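Local coordinates for protein cytochrome P450 (Zobellia galactanivorans, PDB 6G5O) that belongs to the cytochrome P450 family of haem proteins, carrying an iron protoporphyrin IX within a largely helical fold, at residues D181-N186 and M191-L196; V229-A234 and R262-L267; V321-S326 and H335-L340. All coordinates share one frame; numbering follows the deposited sequence.

Interaction 1: D181-N186 and M191-L196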
loop_
_atom_site.group_PDB
_atom_site.type_symbol
_atom_site.label_atom_id
_atom_site.label_comp_id
_atom_site.label_asym_id
_atom_site.label_seq_id
_atom_site.Cartn_x
_atom_site.Cartn_y
_atom_site.Cartn_z
ATOM N N ASP A 181 19.749 16.195 5.979
ATOM C CA ASP A 181 20.895 16.985 6.472
ATOM C C ASP A 181 22.103 16.131 6.839
ATOM O O ASP A 181 23.217 16.473 6.420
ATOM C CB ASP A 181 20.507 17.904 7.657
ATOM C CG ASP A 181 19.606 19.095 7.226
ATOM O OD1 ASP A 181 19.594 19.449 6.016
ATOM O OD2 ASP A 181 18.893 19.674 8.096
ATOM N N ARG A 182 21.895 15.026 7.576
ATOM C CA ARG A 182 22.979 14.080 7.875
ATOM C C ARG A 182 23.627 13.572 6.613
ATOM O O ARG A 182 24.839 13.471 6.547
ATOM C CB ARG A 182 22.507 12.851 8.671
ATOM C CG ARG A 182 21.971 13.172 10.056
ATOM C CD ARG A 182 23.060 13.311 11.101
ATOM N NE ARG A 182 23.150 12.081 11.906
ATOM C CZ ARG A 182 22.253 11.686 12.817
ATOM N NH1 ARG A 182 21.167 12.417 13.068
ATOM N NH2 ARG A 182 22.431 10.540 13.471
ATOM N N ALA A 183 22.821 13.203 5.620
ATOM C CA ALA A 183 23.373 12.629 4.392
ATOM C C ALA A 183 24.053 13.678 3.503
ATOM O O ALA A 183 24.951 13.298 2.772
ATOM C CB ALA A 183 22.304 11.851 3.612
ATOM N N SER A 184 23.646 14.957 3.545
ATOM C CA SER A 184 24.411 16.010 2.798
ATOM C C SER A 184 25.776 16.224 3.414
ATOM O O SER A 184 26.723 16.395 2.664
ATOM C CB SER A 184 23.737 17.397 2.702
ATOM O OG SER A 184 22.390 17.335 3.061
ATOM N N GLU A 185 25.877 16.233 4.753
ATOM C CA GLU A 185 27.179 16.416 5.430
ATOM C C GLU A 185 28.086 15.223 5.146
ATOM O O GLU A 185 29.238 15.415 4.803
ATOM C CB GLU A 185 27.121 16.566 6.977
ATOM C CG GLU A 185 25.904 17.185 7.672
ATOM C CD GLU A 185 25.685 18.662 7.399
ATOM O OE1 GLU A 185 26.330 19.220 6.489
ATOM O OE2 GLU A 185 24.843 19.267 8.104
ATOM N N ASN A 186 27.560 14.002 5.303
ATOM C CA ASN A 186 28.360 12.766 5.222
ATOM C C ASN A 186 27.803 11.713 4.251
ATOM O O ASN A 186 27.293 10.696 4.689
ATOM C CB ASN A 186 28.441 12.135 6.620
ATOM C CG ASN A 186 29.059 13.055 7.638
ATOM O OD1 ASN A 186 28.369 13.600 8.500
ATOM N ND2 ASN A 186 30.358 13.253 7.532
ATOM N N MET A 191 19.371 5.533 0.923
ATOM C CA MET A 191 18.536 6.109 -0.114
ATOM C C MET A 191 18.652 7.659 -0.201
ATOM O O MET A 191 18.625 8.237 -1.296
ATOM C CB MET A 191 17.076 5.702 0.107
ATOM C CG MET A 191 16.124 5.933 -1.058
ATOM S SD MET A 191 14.440 5.426 -0.611
ATOM C CE MET A 191 13.522 5.934 -2.073
ATOM N N TYR A 192 18.745 8.306 0.956
ATOM C CA TYR A 192 18.926 9.762 1.054
ATOM C C TYR A 192 20.135 10.225 0.244
ATOM O O TYR A 192 20.050 11.148 -0.580
ATOM C CB TYR A 192 19.148 10.160 2.490
ATOM C CG TYR A 192 18.032 9.746 3.437
ATOM C CD1 TYR A 192 16.880 10.508 3.552
ATOM C CD2 TYR A 192 18.169 8.614 4.244
ATOM C CE1 TYR A 192 15.882 10.148 4.405
ATOM C CE2 TYR A 192 17.168 8.223 5.121
ATOM C CZ TYR A 192 16.034 8.983 5.192
ATOM O OH TYR A 192 15.054 8.635 6.077
ATOM N N SER A 193 21.245 9.538 0.458
ATOM C CA SER A 193 22.511 9.872 -0.195
ATOM C C SER A 193 22.466 9.653 -1.675
ATOM O O SER A 193 22.915 10.501 -2.436
ATOM C CB SER A 193 23.646 9.041 0.402
ATOM O OG SER A 193 23.848 9.460 1.732
ATOM N N VAL A 194 21.916 8.514 -2.082
ATOM C CA VAL A 194 21.711 8.230 -3.479
ATOM C C VAL A 194 20.816 9.270 -4.175
ATOM O O VAL A 194 21.069 9.614 -5.301
ATOM C CB VAL A 194 21.076 6.840 -3.695
ATOM C CG1 VAL A 194 20.757 6.621 -5.169
ATOM C CG2 VAL A 194 22.035 5.746 -3.216
ATOM N N LEU A 195 19.728 9.678 -3.538
ATOM C CA LEU A 195 18.833 10.647 -4.141
ATOM C C LEU A 195 19.527 12.017 -4.311
ATOM O O LEU A 195 19.441 12.594 -5.396
ATOM C CB LEU A 195 17.531 10.775 -3.349
ATOM C CG LEU A 195 16.585 9.560 -3.412
ATOM C CD1 LEU A 195 15.375 9.823 -2.554
ATOM C CD2 LEU A 195 16.131 9.282 -4.828
ATOM N N LEU A 196 20.275 12.445 -3.290
ATOM C CA LEU A 196 21.000 13.721 -3.336
ATOM C C LEU A 196 22.057 13.768 -4.423
ATOM O O LEU A 196 22.376 14.832 -4.914
ATOM C CB LEU A 196 21.647 14.049 -1.980
ATOM C CG LEU A 196 20.632 14.410 -0.901
ATOM C CD1 LEU A 196 21.240 14.237 0.485
ATOM C CD2 LEU A 196 20.142 15.832 -1.108
#

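Interaction 2: V229-A234 and R262-L267. With HEM (protoporphyrin IX containing Fe), chain C.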
loop_
_atom_site.group_PDB
_atom_site.type_symbol
_atom_site.label_atom_id
_atom_site.label_comp_id
_atom_site.label_asym_id
_atom_site.label_seq_id
_atom_site.Cartn_x
_atom_site.Cartn_y
_atom_site.Cartn_z
ATOM N N VAL A 229 -0.180 -7.619 5.589
ATOM C CA VAL A 229 0.437 -8.685 6.379
ATOM C C VAL A 229 -0.574 -9.259 7.377
ATOM O O VAL A 229 -0.715 -10.479 7.514
ATOM C CB VAL A 229 1.714 -8.187 7.090
ATOM C CG1 VAL A 229 2.186 -9.145 8.167
ATOM C CG2 VAL A 229 2.823 -7.999 6.074
ATOM N N THR A 230 -1.286 -8.357 8.039
ATOM C CA THR A 230 -2.225 -8.722 9.096
ATOM C C THR A 230 -3.429 -9.470 8.492
ATOM O O THR A 230 -3.797 -10.549 8.984
ATOM C CB THR A 230 -2.679 -7.491 9.872
ATOM O OG1 THR A 230 -1.531 -6.870 10.464
ATOM C CG2 THR A 230 -3.656 -7.877 10.992
ATOM N N ASN A 231 -3.986 -8.929 7.397
ATOM C CA ASN A 231 -5.104 -9.555 6.712
ATOM C C ASN A 231 -4.772 -10.949 6.167
ATOM O O ASN A 231 -5.645 -11.842 6.176
ATOM C CB ASN A 231 -5.671 -8.645 5.632
ATOM C CG ASN A 231 -6.374 -7.409 6.209
ATOM O OD1 ASN A 231 -6.624 -7.353 7.403
ATOM N ND2 ASN A 231 -6.665 -6.399 5.369
ATOM N N SER A 232 -3.527 -11.149 5.735
ATOM C CA SER A 232 -3.098 -12.434 5.227
ATOM C C SER A 232 -3.078 -13.517 6.305
ATOM O O SER A 232 -3.403 -14.687 6.048
ATOM C CB SER A 232 -1.724 -12.320 4.590
ATOM O OG SER A 232 -1.805 -11.416 3.493
ATOM N N ILE A 233 -2.640 -13.146 7.496
ATOM C CA ILE A 233 -2.526 -14.114 8.575
ATOM C C ILE A 233 -3.934 -14.474 9.067
ATOM O O ILE A 233 -4.259 -15.663 9.249
ATOM C CB ILE A 233 -1.648 -13.561 9.711
ATOM C CG1 ILE A 233 -0.195 -13.451 9.226
ATOM C CG2 ILE A 233 -1.709 -14.465 10.930
ATOM C CD1 ILE A 233 0.591 -12.434 10.039
ATOM N N ALA A 234 -4.779 -13.466 9.236
ATOM C CA ALA A 234 -6.180 -13.709 9.534
ATOM C C ALA A 234 -6.794 -14.723 8.572
ATOM O O ALA A 234 -7.394 -15.744 9.002
ATOM C CB ALA A 234 -6.962 -12.422 9.461
ATOM N N ARG A 262 -5.629 -7.955 -4.480
ATOM C CA ARG A 262 -6.940 -7.654 -5.079
ATOM C C ARG A 262 -8.068 -7.563 -4.032
ATOM O O ARG A 262 -8.836 -6.588 -3.961
ATOM C CB ARG A 262 -7.341 -8.759 -6.089
ATOM C CG ARG A 262 -8.639 -8.477 -6.841
ATOM C CD ARG A 262 -9.164 -9.706 -7.579
ATOM N NE ARG A 262 -9.585 -10.784 -6.669
ATOM C CZ ARG A 262 -10.766 -10.824 -6.075
ATOM N NH1 ARG A 262 -11.651 -9.863 -6.295
ATOM N NH2 ARG A 262 -11.045 -11.805 -5.244
ATOM N N TYR A 263 -8.178 -8.644 -3.279
ATOM C CA TYR A 263 -9.252 -8.824 -2.371
ATOM C C TYR A 263 -9.115 -7.866 -1.212
ATOM O O TYR A 263 -10.085 -7.210 -0.866
ATOM C CB TYR A 263 -9.309 -10.254 -1.848
ATOM C CG TYR A 263 -10.435 -10.477 -0.867
ATOM C CD1 TYR A 263 -11.727 -10.689 -1.302
ATOM C CD2 TYR A 263 -10.186 -10.533 0.502
ATOM C CE1 TYR A 263 -12.763 -10.917 -0.391
ATOM C CE2 TYR A 263 -11.197 -10.768 1.424
ATOM C CZ TYR A 263 -12.491 -10.944 0.966
ATOM O OH TYR A 263 -13.507 -11.152 1.863
ATOM N N PHE A 264 -7.937 -7.779 -0.598
ATOM C CA PHE A 264 -7.761 -6.824 0.517
ATOM C C PHE A 264 -7.679 -5.352 0.119
ATOM O O PHE A 264 -8.101 -4.492 0.873
ATOM C CB PHE A 264 -6.569 -7.175 1.337
ATOM C CG PHE A 264 -6.655 -8.530 1.964
ATOM C CD1 PHE A 264 -7.789 -8.933 2.635
ATOM C CD2 PHE A 264 -5.578 -9.372 1.942
ATOM C CE1 PHE A 264 -7.868 -10.177 3.231
ATOM C CE2 PHE A 264 -5.667 -10.616 2.546
ATOM C CZ PHE A 264 -6.807 -11.023 3.155
ATOM N N SER A 265 -7.166 -5.078 -1.071
ATOM C CA SER A 265 -7.033 -3.693 -1.595
ATOM C C SER A 265 -6.688 -2.678 -0.516
ATOM O O SER A 265 -7.417 -1.738 -0.279
ATOM C CB SER A 265 -8.278 -3.290 -2.392
ATOM O OG SER A 265 -8.358 -3.968 -3.660
ATOM N N PRO A 266 -5.527 -2.861 0.125
ATOM C CA PRO A 266 -5.140 -2.096 1.305
ATOM C C PRO A 266 -5.079 -0.592 1.111
ATOM O O PRO A 266 -5.269 0.135 2.090
ATOM C CB PRO A 266 -3.780 -2.674 1.665
ATOM C CG PRO A 266 -3.687 -3.962 0.931
ATOM C CD PRO A 266 -4.431 -3.738 -0.323
ATOM N N LEU A 267 -4.871 -0.118 -0.110
ATOM C CA LEU A 267 -5.153 1.295 -0.403
ATOM C C LEU A 267 -6.504 1.388 -1.103
ATOM O O LEU A 267 -6.649 1.070 -2.289
ATOM C CB LEU A 267 -4.059 1.958 -1.251
ATOM C CG LEU A 267 -4.174 3.485 -1.478
ATOM C CD1 LEU A 267 -4.263 4.238 -0.174
ATOM C CD2 LEU A 267 -2.969 4.011 -2.221
HETATM C CHA HEM C . 1.554 4.355 -5.543
HETATM C CHB HEM C . -0.862 0.779 -3.374
HETATM C CHC HEM C . 3.078 -0.411 -0.875
HETATM C CHD HEM C . 5.282 3.494 -2.550
HETATM C C1A HEM C . 0.568 3.465 -5.181
HETATM C C2A HEM C . -0.751 3.443 -5.723
HETATM C C3A HEM C . -1.391 2.451 -5.124
HETATM C C4A HEM C . -0.526 1.837 -4.189
HETATM C CMA HEM C . -2.803 2.070 -5.423
HETATM C CAA HEM C . -1.353 4.316 -6.823
HETATM C CBA HEM C . -1.667 5.697 -6.269
HETATM C CGA HEM C . -2.172 6.622 -7.353
HETATM O O1A HEM C . -2.077 7.835 -7.189
HETATM O O2A HEM C . -2.668 6.215 -8.420
HETATM C C1B HEM C . 0.006 0.147 -2.508
HETATM C C2B HEM C . -0.344 -1.046 -1.844
HETATM C C3B HEM C . 0.760 -1.398 -1.102
HETATM C C4B HEM C . 1.789 -0.350 -1.392
HETATM C CMB HEM C . -1.673 -1.736 -1.897
HETATM C CAB HEM C . 1.061 -2.538 -0.240
HETATM C CBB HEM C . 0.333 -3.632 -0.128
HETATM C C1C HEM C . 4.040 0.537 -1.105
HETATM C C2C HEM C . 5.266 0.616 -0.447
HETATM C C3C HEM C . 5.881 1.764 -0.879
HETATM C C4C HEM C . 5.008 2.353 -1.830
HETATM C CMC HEM C . 5.822 -0.364 0.538
HETATM C CAC HEM C . 7.208 2.279 -0.515
HETATM C CBC HEM C . 8.080 1.751 0.338
HETATM C C1D HEM C . 4.437 3.997 -3.553
HETATM C C2D HEM C . 4.824 5.147 -4.390
HETATM C C3D HEM C . 3.812 5.386 -5.240
HETATM C C4D HEM C . 2.779 4.409 -4.879
HETATM C CMD HEM C . 6.139 5.846 -4.315
HETATM C CAD HEM C . 3.754 6.471 -6.301
HETATM C CBD HEM C . 4.104 6.021 -7.729
HETATM C CGD HEM C . 4.082 7.219 -8.698
HETATM O O1D HEM C . 3.542 8.329 -8.356
HETATM O O2D HEM C . 4.598 7.159 -9.866
HETATM N NA HEM C . 0.676 2.495 -4.198
HETATM N NB HEM C . 1.250 0.525 -2.210
HETATM N NC HEM C . 3.868 1.600 -1.918
HETATM N ND HEM C . 3.221 3.604 -3.900
HETATM FE FE HEM C . 2.273 2.139 -3.117
HETATM O O HOH W 1 1.240 3.331 -1.512
#

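Interaction 3: V321-S326 and H335-L340. With HEM (protoporphyrin IX containing Fe), chain C.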
loop_
_atom_site.group_PDB
_atom_site.type_symbol
_atom_site.label_atom_id
_atom_site.label_comp_id
_atom_site.label_asym_id
_atom_site.label_seq_id
_atom_site.Cartn_x
_atom_site.Cartn_y
_atom_site.Cartn_z
ATOM N N VAL A 321 -6.313 -3.780 -9.742
ATOM C CA VAL A 321 -5.744 -2.459 -9.658
ATOM C C VAL A 321 -5.394 -2.083 -8.203
ATOM O O VAL A 321 -5.322 -0.908 -7.871
ATOM C CB VAL A 321 -6.710 -1.426 -10.305
ATOM C CG1 VAL A 321 -6.710 -1.563 -11.799
ATOM C CG2 VAL A 321 -8.119 -1.603 -9.804
ATOM N N GLY A 322 -5.171 -3.089 -7.351
ATOM C CA GLY A 322 -4.637 -2.903 -6.003
ATOM C C GLY A 322 -3.366 -2.076 -5.881
ATOM O O GLY A 322 -3.209 -1.383 -4.880
ATOM N N PHE A 323 -2.502 -2.108 -6.911
ATOM C CA PHE A 323 -1.265 -1.327 -6.997
ATOM C C PHE A 323 -1.423 -0.202 -8.023
ATOM O O PHE A 323 -0.439 0.274 -8.587
ATOM C CB PHE A 323 -0.025 -2.187 -7.401
ATOM C CG PHE A 323 0.423 -3.176 -6.345
ATOM C CD1 PHE A 323 0.800 -2.749 -5.087
ATOM C CD2 PHE A 323 0.482 -4.539 -6.611
ATOM C CE1 PHE A 323 1.202 -3.654 -4.123
ATOM C CE2 PHE A 323 0.903 -5.459 -5.642
ATOM C CZ PHE A 323 1.265 -5.006 -4.397
ATOM N N GLY A 324 -2.638 0.213 -8.280
ATOM C CA GLY A 324 -2.865 1.313 -9.205
ATOM C C GLY A 324 -2.913 0.840 -10.640
ATOM O O GLY A 324 -3.014 -0.363 -10.904
ATOM N N PHE A 325 -2.850 1.787 -11.547
ATOM C CA PHE A 325 -2.921 1.509 -12.975
ATOM C C PHE A 325 -2.272 2.656 -13.728
ATOM O O PHE A 325 -2.417 3.810 -13.343
ATOM C CB PHE A 325 -4.384 1.328 -13.463
ATOM C CG PHE A 325 -4.502 0.838 -14.893
ATOM C CD1 PHE A 325 -4.098 -0.448 -15.247
ATOM C CD2 PHE A 325 -4.975 1.695 -15.908
ATOM C CE1 PHE A 325 -4.160 -0.892 -16.569
ATOM C CE2 PHE A 325 -5.038 1.257 -17.236
ATOM C CZ PHE A 325 -4.635 -0.038 -17.565
ATOM N N SER A 326 -1.553 2.307 -14.784
ATOM C CA SER A 326 -0.893 3.239 -15.692
ATOM C C SER A 326 0.162 4.048 -14.935
ATOM O O SER A 326 0.894 3.490 -14.078
ATOM C CB SER A 326 -1.952 4.111 -16.404
ATOM O OG SER A 326 -1.370 4.981 -17.373
ATOM N N HIS A 335 8.849 -4.471 -3.538
ATOM C CA HIS A 335 9.154 -4.666 -2.115
ATOM C C HIS A 335 8.038 -5.427 -1.389
ATOM O O HIS A 335 8.270 -6.455 -0.676
ATOM C CB HIS A 335 9.366 -3.283 -1.467
ATOM C CG HIS A 335 9.724 -3.337 -0.023
ATOM N ND1 HIS A 335 10.909 -3.886 0.432
ATOM C CD2 HIS A 335 9.053 -2.912 1.069
ATOM C CE1 HIS A 335 10.928 -3.811 1.745
ATOM N NE2 HIS A 335 9.820 -3.220 2.154
ATOM N N ALA A 336 6.815 -4.948 -1.617
ATOM C CA ALA A 336 5.635 -5.504 -0.983
ATOM C C ALA A 336 5.393 -6.961 -1.383
ATOM O O ALA A 336 5.049 -7.821 -0.544
ATOM C CB ALA A 336 4.433 -4.667 -1.341
ATOM N N ARG A 337 5.523 -7.224 -2.682
ATOM C CA ARG A 337 5.360 -8.575 -3.162
ATOM C C ARG A 337 6.358 -9.555 -2.551
ATOM O O ARG A 337 6.012 -10.702 -2.265
ATOM C CB ARG A 337 5.501 -8.630 -4.670
ATOM C CG ARG A 337 4.280 -8.146 -5.405
ATOM C CD ARG A 337 4.631 -7.965 -6.879
ATOM N NE ARG A 337 3.443 -7.665 -7.633
ATOM C CZ ARG A 337 3.355 -6.762 -8.604
ATOM N NH1 ARG A 337 4.395 -6.031 -8.983
ATOM N NH2 ARG A 337 2.180 -6.588 -9.174
ATOM N N GLN A 338 7.599 -9.125 -2.385
ATOM C CA GLN A 338 8.588 -10.002 -1.789
ATOM C C GLN A 338 8.285 -10.279 -0.316
ATOM O O GLN A 338 8.462 -11.431 0.179
ATOM C CB GLN A 338 9.979 -9.448 -1.913
ATOM C CG GLN A 338 10.544 -9.204 -3.293
ATOM C CD GLN A 338 10.003 -10.094 -4.366
ATOM O OE1 GLN A 338 10.075 -11.309 -4.269
ATOM N NE2 GLN A 338 9.460 -9.470 -5.431
ATOM N N ILE A 339 7.834 -9.238 0.385
ATOM C CA ILE A 339 7.434 -9.403 1.776
ATOM C C ILE A 339 6.385 -10.505 1.871
ATOM O O ILE A 339 6.511 -11.434 2.649
ATOM C CB ILE A 339 6.819 -8.105 2.348
ATOM C CG1 ILE A 339 7.939 -7.151 2.792
ATOM C CG2 ILE A 339 5.948 -8.397 3.547
ATOM C CD1 ILE A 339 7.460 -5.770 3.140
ATOM N N LEU A 340 5.345 -10.372 1.065
ATOM C CA LEU A 340 4.219 -11.266 1.128
ATOM C C LEU A 340 4.490 -12.681 0.596
ATOM O O LEU A 340 3.957 -13.643 1.198
ATOM C CB LEU A 340 3.022 -10.621 0.420
ATOM C CG LEU A 340 2.499 -9.365 1.096
ATOM C CD1 LEU A 340 1.497 -8.649 0.216
ATOM C CD2 LEU A 340 1.858 -9.710 2.450
HETATM C CHA HEM C . 1.554 4.355 -5.543
HETATM C CHB HEM C . -0.862 0.779 -3.374
HETATM C CHC HEM C . 3.078 -0.411 -0.875
HETATM C CHD HEM C . 5.282 3.494 -2.550
HETATM C C1A HEM C . 0.568 3.465 -5.181
HETATM C C2A HEM C . -0.751 3.443 -5.723
HETATM C C3A HEM C . -1.391 2.451 -5.124
HETATM C C4A HEM C . -0.526 1.837 -4.189
HETATM C CMA HEM C . -2.803 2.070 -5.423
HETATM C CAA HEM C . -1.353 4.316 -6.823
HETATM C CBA HEM C . -1.667 5.697 -6.269
HETATM C CGA HEM C . -2.172 6.622 -7.353
HETATM O O1A HEM C . -2.077 7.835 -7.189
HETATM O O2A HEM C . -2.668 6.215 -8.420
HETATM C C1B HEM C . 0.006 0.147 -2.508
HETATM C C2B HEM C . -0.344 -1.046 -1.844
HETATM C C3B HEM C . 0.760 -1.398 -1.102
HETATM C C4B HEM C . 1.789 -0.350 -1.392
HETATM C CMB HEM C . -1.673 -1.736 -1.897
HETATM C CAB HEM C . 1.061 -2.538 -0.240
HETATM C CBB HEM C . 0.333 -3.632 -0.128
HETATM C C1C HEM C . 4.040 0.537 -1.105
HETATM C C2C HEM C . 5.266 0.616 -0.447
HETATM C C3C HEM C . 5.881 1.764 -0.879
HETATM C C4C HEM C . 5.008 2.353 -1.830
HETATM C CMC HEM C . 5.822 -0.364 0.538
HETATM C CAC HEM C . 7.208 2.279 -0.515
HETATM C CBC HEM C . 8.080 1.751 0.338
HETATM C C1D HEM C . 4.437 3.997 -3.553
HETATM C C2D HEM C . 4.824 5.147 -4.390
HETATM C C3D HEM C . 3.812 5.386 -5.240
HETATM C C4D HEM C . 2.779 4.409 -4.879
HETATM C CMD HEM C . 6.139 5.846 -4.315
HETATM C CAD HEM C . 3.754 6.471 -6.301
HETATM C CBD HEM C . 4.104 6.021 -7.729
HETATM C CGD HEM C . 4.082 7.219 -8.698
HETATM O O1D HEM C . 3.542 8.329 -8.356
HETATM O O2D HEM C . 4.598 7.159 -9.866
HETATM N NA HEM C . 0.676 2.495 -4.198
HETATM N NB HEM C . 1.250 0.525 -2.210
HETATM N NC HEM C . 3.868 1.600 -1.918
HETATM N ND HEM C . 3.221 3.604 -3.900
HETATM FE FE HEM C . 2.273 2.139 -3.117
HETATM O O HOH W 1 1.240 3.331 -1.512
#

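Interaction 1: D181-N186 and M191-L196
Ala183 pushes its CB into the surface of helix 191-196, where it overlaps Tyr192, Ser193 and, one turn on, Leu196. The methyl meets Tyr192 CB at 3.8 Å, comes within 3.4 Å of Ser193 OG, and faces Leu196 CD1 at 4.1 Å. Small size makes this possible: the CA atoms of Ala183 and Ser193 are 5.4 Å apart, and the short segment axes approach to 8.9 Å while crossing at -63°. No hydrogen bond joins the segments, so this is van der Waals packing between two helices joined by five residues of non-regular chain.

Leu196 closes one end of the patch. Its CD1 branch reaches across to the next residue of the facing helix, 4.0 Å from Ser184 N, with Ser184 OG a little beyond. Ser184 OG itself is held by the carbonyl of Ile180, one turn back in its own helix. Ser193 OG, similarly, touches Ala183 only as a neighbour; its polar partners are Asp190 OD1 and Gly188 N in the connection between the helices. These bonds satisfy the buried hydroxyl and tie it to the tight corner that turns the chain from one helix into the next.

Tyr192 contributes its root rather than its ring. With CG anti to the carbonyl carbon (chi1 -57°), the ring is carried away from Ala183 and settles against Tyr175, Ile176, Gln179 and Ile180, earlier on helix 169-185.

The two helices probably correspond to the G and H helices of the P450 fold. The shorter one is wedged between its partner and the body of the protein: Met191 and Leu195 pack on helix 79-92 and helix 207-220, while Asp181 forms a salt bridge with Lys207 at the start of helix 207-220.

Interaction 2: V229-A234 and R262-L267
Asn231 is the first residue of 229-234 to meet 262-267, and it does so by laying its CB over the face of the Phe264 ring. The CB is 3.4 Å from the centroid of the Phe264 ring and only 4° off the ring normal, a CH-pi contact. From there the two side chains run past each other in opposite directions, and the amide plane is inclined 52° to the ring. Having CG beside its backbone N (chi1 -69°), Asn231 sends the amide back toward the root of Phe264, where ND2 is 3.9 Å from Phe264 CD1. The amide is not bonded to the ring residue; its ND2 donates to the carbonyl of Val373, which satisfies the buried nitrogen and fixes the rotation of the group. The backbone takes part too: Asn231 O is 3.3 Å from Phe264 CZ.

Ser232 follows more loosely, with its OG 4.1 Å from Phe264 CE2. That hydroxyl is bonded to Ala228 O, one turn earlier in the same helix.

Beyond Phe264 the chain leaves its helix at Ser265, whose positive phi redirects it toward the haem. Ser265 OG donates a 2.7 Å hydrogen bond to Arg262 O from above the carbonyl plane and is also bonded to Asn299. Pro266 CD then packs on the porphyrin methyl CMB at 3.8 Å, and Leu267 CD2 lies 3.7 Å from C3A of the haem.

Helix 253-264 carries the ExxR motif of P450 K helices, Arg262 forming a salt bridge with Glu259. Helix 223-238, probably the C-terminal part of the long central helix of the P450 fold, also packs on helix 122-139 through Thr230 and Ile233, and on helix 333-350 through Val229 and Ile233, with strand 369-384 alongside: Thr230 and Ile233 pack on Ile378 and Ile380.

Interaction 3: V321-S326 and H335-L340
Phe323 and Arg337 meet with their flat groups steeply inclined, ring and guanidinium planes 69° apart, where the haem-binding cysteine loop of the P450 fold comes beside helix 333-350, the L helix of the family. Phe323 occupies the phenylalanine position of the FxxGxxxCxG signature, with Ser326 at the place of the signature's first glycine, and lies seven residues before Cys330, which probably supplies the thiolate to the iron.

Phe323 CD2 lies over one face of the guanidinium, 3.7 Å from Arg337 NH2, and Phe323 CE2 is 3.9 Å from Arg337 NE. The arginine gets there by an extended chain from CG to NE, and its NE forms a salt bridge to Glu258 of helix 253-264, which probably helps hold the guanidinium beside the ring. The CD1 and CE1 atoms of Phe323 turn instead to the porphyrin, each 3.8 Å from C2B of the haem, and CE1 also approaches Ala336 CB at 4.4 Å. The ring thus fills the angle between haem and helix, on the opposite side of the porphyrin from the iron-bound water.

The backbone that presents it is a type I turn from Val321 to Gly324. Gly324 adopts angles that demand glycine (phi 85°, psi -167°), and its N comes within 3.4 Å of the haem methyl CMA.

Interactions 2 and 3 have centres 12 Å apart and share the haem. Their helices touch directly: Val229 CG2 packs 4.0 Å from Ile339 CG2, and Ser232 OG lies 4.2 Å from Leu340 CD2. Leu267 meets the haem on the side of the iron-bound water, whereas Phe323 meets it from the opposite side, so the two contacts line different parts of one pocket. Interaction 1 is peripheral, about 26 Å from the chain centre; its nearest atoms are about 10 Å from interaction 3 and about 17 Å from interaction 2. Even so, the Tyr192 side chain is only about 11 Å from the haem.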